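Local coordinates for O-methyltransferase, putative (Bacillus cereus, PDB 3DUW), which probably transfers the methyl group of S-adenosylmethionine to hydroxyl oxygens of its acceptors, and is captured here with the spent cofactor S-adenosyl-L-homocysteine bound, at residues Ile4-Trp7 with Thr8-Gln12; His40-Ser43 with Pro44-Lys48. All blocks are in the same frame, centred on the assembly; numbering follows the deposited sequence.

Interaction 1: residues Ile4-Trp7 with Thr8-Gln12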
loop_
_atom_site.group_PDB
_atom_site.type_symbol
_atom_site.label_atom_id
_atom_site.label_comp_id
_atom_site.label_asym_id
_atom_site.label_seq_id
_atom_site.Cartn_x
_atom_site.Cartn_y
_atom_site.Cartn_z
ATOM N N ILE A 4 5.193 -16.944 -13.093
ATOM C CA ILE A 4 4.671 -17.188 -11.757
ATOM C C ILE A 4 5.769 -17.767 -10.862
ATOM O O ILE A 4 5.774 -17.549 -9.650
ATOM C CB ILE A 4 3.474 -18.168 -11.807
ATOM C CG1 ILE A 4 2.355 -17.573 -12.665
ATOM C CG2 ILE A 4 2.959 -18.446 -10.401
ATOM C CD1 ILE A 4 1.159 -18.494 -12.841
ATOM N N GLU A 5 6.705 -18.497 -11.463
ATOM C CA GLU A 5 7.799 -19.096 -10.704
ATOM C C GLU A 5 8.651 -18.003 -10.066
ATOM O O GLU A 5 9.023 -18.097 -8.898
ATOM C CB GLU A 5 8.675 -19.965 -11.615
ATOM C CG GLU A 5 7.912 -21.029 -12.392
ATOM C CD GLU A 5 8.826 -21.948 -13.182
ATOM O OE1 GLU A 5 9.492 -22.803 -12.561
ATOM O OE2 GLU A 5 8.885 -21.810 -14.423
ATOM N N THR A 6 8.953 -16.967 -10.840
ATOM C CA THR A 6 9.759 -15.862 -10.343
ATOM C C THR A 6 8.996 -15.077 -9.279
ATOM O O THR A 6 9.541 -14.775 -8.222
ATOM C CB THR A 6 10.164 -14.910 -11.486
ATOM O OG1 THR A 6 10.859 -15.652 -12.499
ATOM C CG2 THR A 6 11.080 -13.810 -10.968
ATOM N N TRP A 7 7.735 -14.754 -9.554
ATOM C CA TRP A 7 6.929 -14.005 -8.593
ATOM C C TRP A 7 6.819 -14.765 -7.276
ATOM O O TRP A 7 6.864 -14.172 -6.195
ATOM C CB TRP A 7 5.521 -13.749 -9.136
ATOM C CG TRP A 7 5.478 -13.064 -10.465
ATOM C CD1 TRP A 7 6.415 -12.225 -10.989
ATOM C CD2 TRP A 7 4.406 -13.111 -11.416
ATOM N NE1 TRP A 7 5.996 -11.744 -12.206
ATOM C CE2 TRP A 7 4.764 -12.272 -12.492
ATOM C CE3 TRP A 7 3.175 -13.780 -11.460
ATOM C CZ2 TRP A 7 3.936 -12.083 -13.604
ATOM C CZ3 TRP A 7 2.351 -13.591 -12.568
ATOM C CH2 TRP A 7 2.738 -12.749 -13.622
ATOM N N THR A 8 6.664 -16.081 -7.370
ATOM C CA THR A 8 6.546 -16.911 -6.182
ATOM C C THR A 8 7.857 -16.926 -5.393
ATOM O O THR A 8 7.850 -16.822 -4.167
ATOM C CB THR A 8 6.133 -18.347 -6.567
ATOM O OG1 THR A 8 4.852 -18.310 -7.211
ATOM C CG2 THR A 8 6.046 -19.236 -5.338
ATOM N N ALA A 9 8.977 -17.044 -6.103
ATOM C CA ALA A 9 10.286 -17.064 -5.463
ATOM C C ALA A 9 10.582 -15.738 -4.769
ATOM O O ALA A 9 11.151 -15.715 -3.680
ATOM C CB ALA A 9 11.367 -17.368 -6.492
ATOM N N VAL A 10 10.198 -14.634 -5.402
ATOM C CA VAL A 10 10.432 -13.328 -4.802
ATOM C C VAL A 10 9.577 -13.182 -3.543
ATOM O O VAL A 10 10.055 -12.687 -2.526
ATOM C CB VAL A 10 10.124 -12.189 -5.800
ATOM C CG1 VAL A 10 10.216 -10.838 -5.097
ATOM C CG2 VAL A 10 11.116 -12.240 -6.955
ATOM N N ASP A 11 8.322 -13.629 -3.599
ATOM C CA ASP A 11 7.453 -13.544 -2.430
ATOM C C ASP A 11 8.002 -14.411 -1.299
ATOM O O ASP A 11 7.899 -14.052 -0.128
ATOM C CB ASP A 11 6.025 -13.974 -2.790
ATOM C CG ASP A 11 5.073 -12.793 -2.916
ATOM O OD1 ASP A 11 5.544 -11.635 -2.975
ATOM O OD2 ASP A 11 3.846 -13.030 -2.959
ATOM N N GLN A 12 8.595 -15.549 -1.652
ATOM C CA GLN A 12 9.168 -16.441 -0.647
ATOM C C GLN A 12 10.332 -15.731 0.043
ATOM O O GLN A 12 10.507 -15.839 1.254
ATOM C CB GLN A 12 9.666 -17.740 -1.290
ATOM C CG GLN A 12 10.153 -18.785 -0.289
ATOM C CD GLN A 12 9.042 -19.290 0.610
ATOM O OE1 GLN A 12 8.019 -19.788 0.134
ATOM N NE2 GLN A 12 9.235 -19.166 1.918
#

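Interaction 2: residues His40-Ser43 with Pro44-Lys48. With SAH (S-adenosyl-L-homocysteine), chain C.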
loop_
_atom_site.group_PDB
_atom_site.type_symbol
_atom_site.label_atom_id
_atom_site.label_comp_id
_atom_site.label_asym_id
_atom_site.label_seq_id
_atom_site.Cartn_x
_atom_site.Cartn_y
_atom_site.Cartn_z
ATOM N N HIS A 40 -8.045 -19.074 -1.326
ATOM C CA HIS A 40 -8.298 -17.686 -1.687
ATOM C C HIS A 40 -7.906 -16.696 -0.598
ATOM O O HIS A 40 -8.260 -15.515 -0.682
ATOM C CB HIS A 40 -9.774 -17.478 -2.048
ATOM C CG HIS A 40 -10.227 -18.263 -3.240
ATOM N ND1 HIS A 40 -9.361 -18.723 -4.208
ATOM C CD2 HIS A 40 -11.465 -18.648 -3.630
ATOM C CE1 HIS A 40 -10.045 -19.360 -5.142
ATOM N NE2 HIS A 40 -11.324 -19.328 -4.816
ATOM N N ASP A 41 -7.179 -17.163 0.416
ATOM C CA ASP A 41 -6.741 -16.271 1.490
ATOM C C ASP A 41 -5.749 -15.264 0.915
ATOM O O ASP A 41 -5.081 -15.544 -0.081
ATOM C CB ASP A 41 -6.000 -17.029 2.606
ATOM C CG ASP A 41 -6.539 -18.425 2.852
ATOM O OD1 ASP A 41 -6.377 -19.288 1.966
ATOM O OD2 ASP A 41 -7.107 -18.663 3.941
ATOM N N VAL A 42 -5.646 -14.092 1.526
ATOM C CA VAL A 42 -4.644 -13.144 1.054
ATOM C C VAL A 42 -3.301 -13.830 1.307
ATOM O O VAL A 42 -3.195 -14.722 2.156
ATOM C CB VAL A 42 -4.660 -11.808 1.845
ATOM C CG1 VAL A 42 -5.926 -11.035 1.531
ATOM C CG2 VAL A 42 -4.524 -12.068 3.344
ATOM N N SER A 43 -2.282 -13.436 0.555
ATOM C CA SER A 43 -0.952 -14.003 0.736
ATOM C C SER A 43 -0.385 -13.440 2.035
ATOM O O SER A 43 -0.910 -12.466 2.584
ATOM C CB SER A 43 -0.041 -13.592 -0.419
ATOM O OG SER A 43 0.242 -12.206 -0.343
ATOM N N PRO A 44 0.699 -14.040 2.548
ATOM C CA PRO A 44 1.276 -13.526 3.792
ATOM C C PRO A 44 1.722 -12.062 3.693
ATOM O O PRO A 44 1.513 -11.281 4.624
ATOM C CB PRO A 44 2.448 -14.468 4.041
ATOM C CG PRO A 44 1.963 -15.761 3.460
ATOM C CD PRO A 44 1.326 -15.315 2.160
ATOM N N THR A 45 2.339 -11.693 2.571
ATOM C CA THR A 45 2.808 -10.320 2.397
ATOM C C THR A 45 1.637 -9.348 2.275
ATOM O O THR A 45 1.728 -8.201 2.716
ATOM C CB THR A 45 3.734 -10.188 1.167
ATOM O OG1 THR A 45 3.095 -10.741 0.013
ATOM C CG2 THR A 45 5.047 -10.920 1.417
ATOM N N GLN A 46 0.539 -9.801 1.675
ATOM C CA GLN A 46 -0.655 -8.969 1.551
ATOM C C GLN A 46 -1.291 -8.837 2.938
ATOM O O GLN A 46 -1.773 -7.766 3.311
ATOM C CB GLN A 46 -1.658 -9.596 0.580
ATOM C CG GLN A 46 -1.190 -9.600 -0.861
ATOM C CD GLN A 46 -2.074 -10.435 -1.763
ATOM O OE1 GLN A 46 -2.959 -11.152 -1.298
ATOM N NE2 GLN A 46 -1.826 -10.356 -3.063
ATOM N N GLY A 47 -1.302 -9.932 3.694
ATOM C CA GLY A 47 -1.860 -9.879 5.032
ATOM C C GLY A 47 -1.092 -8.896 5.893
ATOM O O GLY A 47 -1.690 -8.106 6.627
ATOM N N LYS A 48 0.236 -8.922 5.808
ATOM C CA LYS A 48 1.019 -8.001 6.616
ATOM C C LYS A 48 0.815 -6.568 6.145
ATOM O O LYS A 48 0.858 -5.638 6.948
ATOM C CB LYS A 48 2.501 -8.357 6.600
ATOM C CG LYS A 48 3.267 -7.538 7.622
ATOM C CD LYS A 48 4.599 -8.150 7.971
ATOM C CE LYS A 48 5.233 -7.395 9.126
ATOM N NZ LYS A 48 6.550 -7.974 9.476
HETATM N N SAH C . -10.353 -12.233 2.795
HETATM C CA SAH C . -10.232 -13.679 3.211
HETATM C CB SAH C . -10.732 -14.580 2.131
HETATM C CG SAH C . -12.176 -14.443 1.709
HETATM S SD SAH C . -12.445 -15.433 0.176
HETATM C C SAH C . -8.714 -13.985 3.436
HETATM O O SAH C . -7.889 -13.101 3.186
HETATM O OXT SAH C . -8.421 -15.153 3.877
HETATM C "C5'" SAH C . -14.025 -14.837 -0.274
HETATM C "C4'" SAH C . -15.139 -15.241 0.808
HETATM O "O4'" SAH C . -16.303 -14.641 0.245
HETATM C "C3'" SAH C . -15.497 -16.717 0.898
HETATM O "O3'" SAH C . -15.302 -17.237 2.216
HETATM C "C2'" SAH C . -17.001 -16.738 0.411
HETATM O "O2'" SAH C . -17.760 -17.785 0.997
HETATM C "C1'" SAH C . -17.467 -15.344 0.778
HETATM N N9 SAH C . -18.572 -14.886 0.172
HETATM C C8 SAH C . -19.065 -15.021 -1.115
HETATM N N7 SAH C . -20.191 -14.422 -1.340
HETATM C C5 SAH C . -20.516 -13.812 -0.103
HETATM C C6 SAH C . -21.644 -13.002 0.287
HETATM N N6 SAH C . -22.649 -12.675 -0.536
HETATM N N1 SAH C . -21.626 -12.574 1.590
HETATM C C2 SAH C . -20.625 -12.882 2.466
HETATM N N3 SAH C . -19.531 -13.654 2.131
HETATM C C4 SAH C . -19.543 -14.083 0.834
HETATM O O HOH W 1 1.534 -11.636 -2.646
#

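Interaction 1: residues Ile4-Trp7 with Thr8-Gln12
I4 and T8 meet on the first turns of helix 4-18, the amino-terminal helix of the chain, and they show how a threonine side chain can fold back on the alpha-helix that carries it. The backbone part is a regular i to i+4 ladder. The amides of T8, A9, V10 and D11 donate in turn to the carbonyls of I4, E5, T6 and W7. The four bonds are similarly straight, all above 150° at hydrogen, and V10 N, 2.9 Å from T6 O, lies nearly along the C=O axis of T6.

To this ladder T8 adds a side-chain bond. Its OG1 gives its proton to I4 O at 2.7 Å, the same oxygen that T8 N reaches at 2.9 Å. The hydroxyl can turn back because OG1 stands beside its own backbone N (chi1 -61°), on the side facing the preceding turn. One acceptor is thus gripped twice by a single residue, which fixes the rotation of the hydroxyl and leaves CG2 anti to the backbone N.

Nonpolar contacts between the turns are sparse, with T6 CG2 and V10 CG2 approaching to 4.3 Å. A9 CB instead lies against the carbonyl of the preceding turn, 3.4 Å from E5 O.

T6, W7, A9, V10 and D11 also meet the second subunit. The W7 ring meets Y213 of that subunit edge-to-face, and Q206 of the second subunit donates from NE2 to both W7 O and D11 OD1. W7 O therefore serves the helix and the dimer together, accepting D11 N at 3.0 Å as well. The other D11 oxygen, OD2, takes the amide of S210 in its own chain.

At I4 O the two donors of T8 arrive from opposite faces of the carbonyl plane, the hydroxyl tilted 33° from it.

Interaction 2: residues His40-Ser43 with Pro44-Lys48
The contact between S43 and Q46 is a capping box at the N-terminus of helix 44-57, where the loop that follows helix 23-34 has passed beside the cofactor of this Rossmann-like methyltransferase. Each residue serves the other's backbone. S43, the N-cap, accepts the amide of Q46 on its OG at 3.2 Å, and Q46 returns OE1 to the amide of S43 at 3.0 Å.

The return bond is straight at hydrogen (169°), yet S43 N stands above the plane of the Q46 amide, 49° out of it. The glutamine gets there with its chain extended beyond CG, running back along the helix start, so that CG passes 3.0 Å from S43 OG. For its part, S43 OG sits between its backbone N and carbonyl carbon (chi1 69°), which turns it over the first helical turn. A water 2.7 Å from OG also joins it to T45 OG1. The regular helix then begins as G47 N binds S43 O at 2.8 Å.

V42 lies between cap and ligand. Its CB is 3.6 Å from Q46 OE1, CG2 rests against the CA of G47, and both methyls approach the carboxylate oxygen O of S-adenosyl-L-homocysteine. The backbone N of V42 donates to that same oxygen at 3.0 Å. T45 O accepts a bond from T203 OG1 of the second subunit.

The amides of S43, Q46 and G47 are each satisfied within this turn. The cap residue directly follows V42, whose amide binds the ligand carboxylate, so the box probably helps to hold the V42-S43 backbone, and with it this part of the pocket, in place.

How the interactions relate
Interactions 1 and 2 follow one another along the chain, their centres about 14 Å apart, and they meet where helix 4-18 packs on the start of helix 44-57. There D11 OD2 comes 3.8 Å from T45 OG1, a packing contact. Only interaction 2 reaches the cofactor, through the pocket residues H40, D41 and V42; the D11 side chain of interaction 1 is about 13 Å from S-adenosyl-L-homocysteine and about 10 Å from the side chain of V42. Both interactions also touch the second subunit, so the dimer interface and the cofactor's carboxylate end are probably linked through the middle of helix 4-18 and the start of helix 44-57.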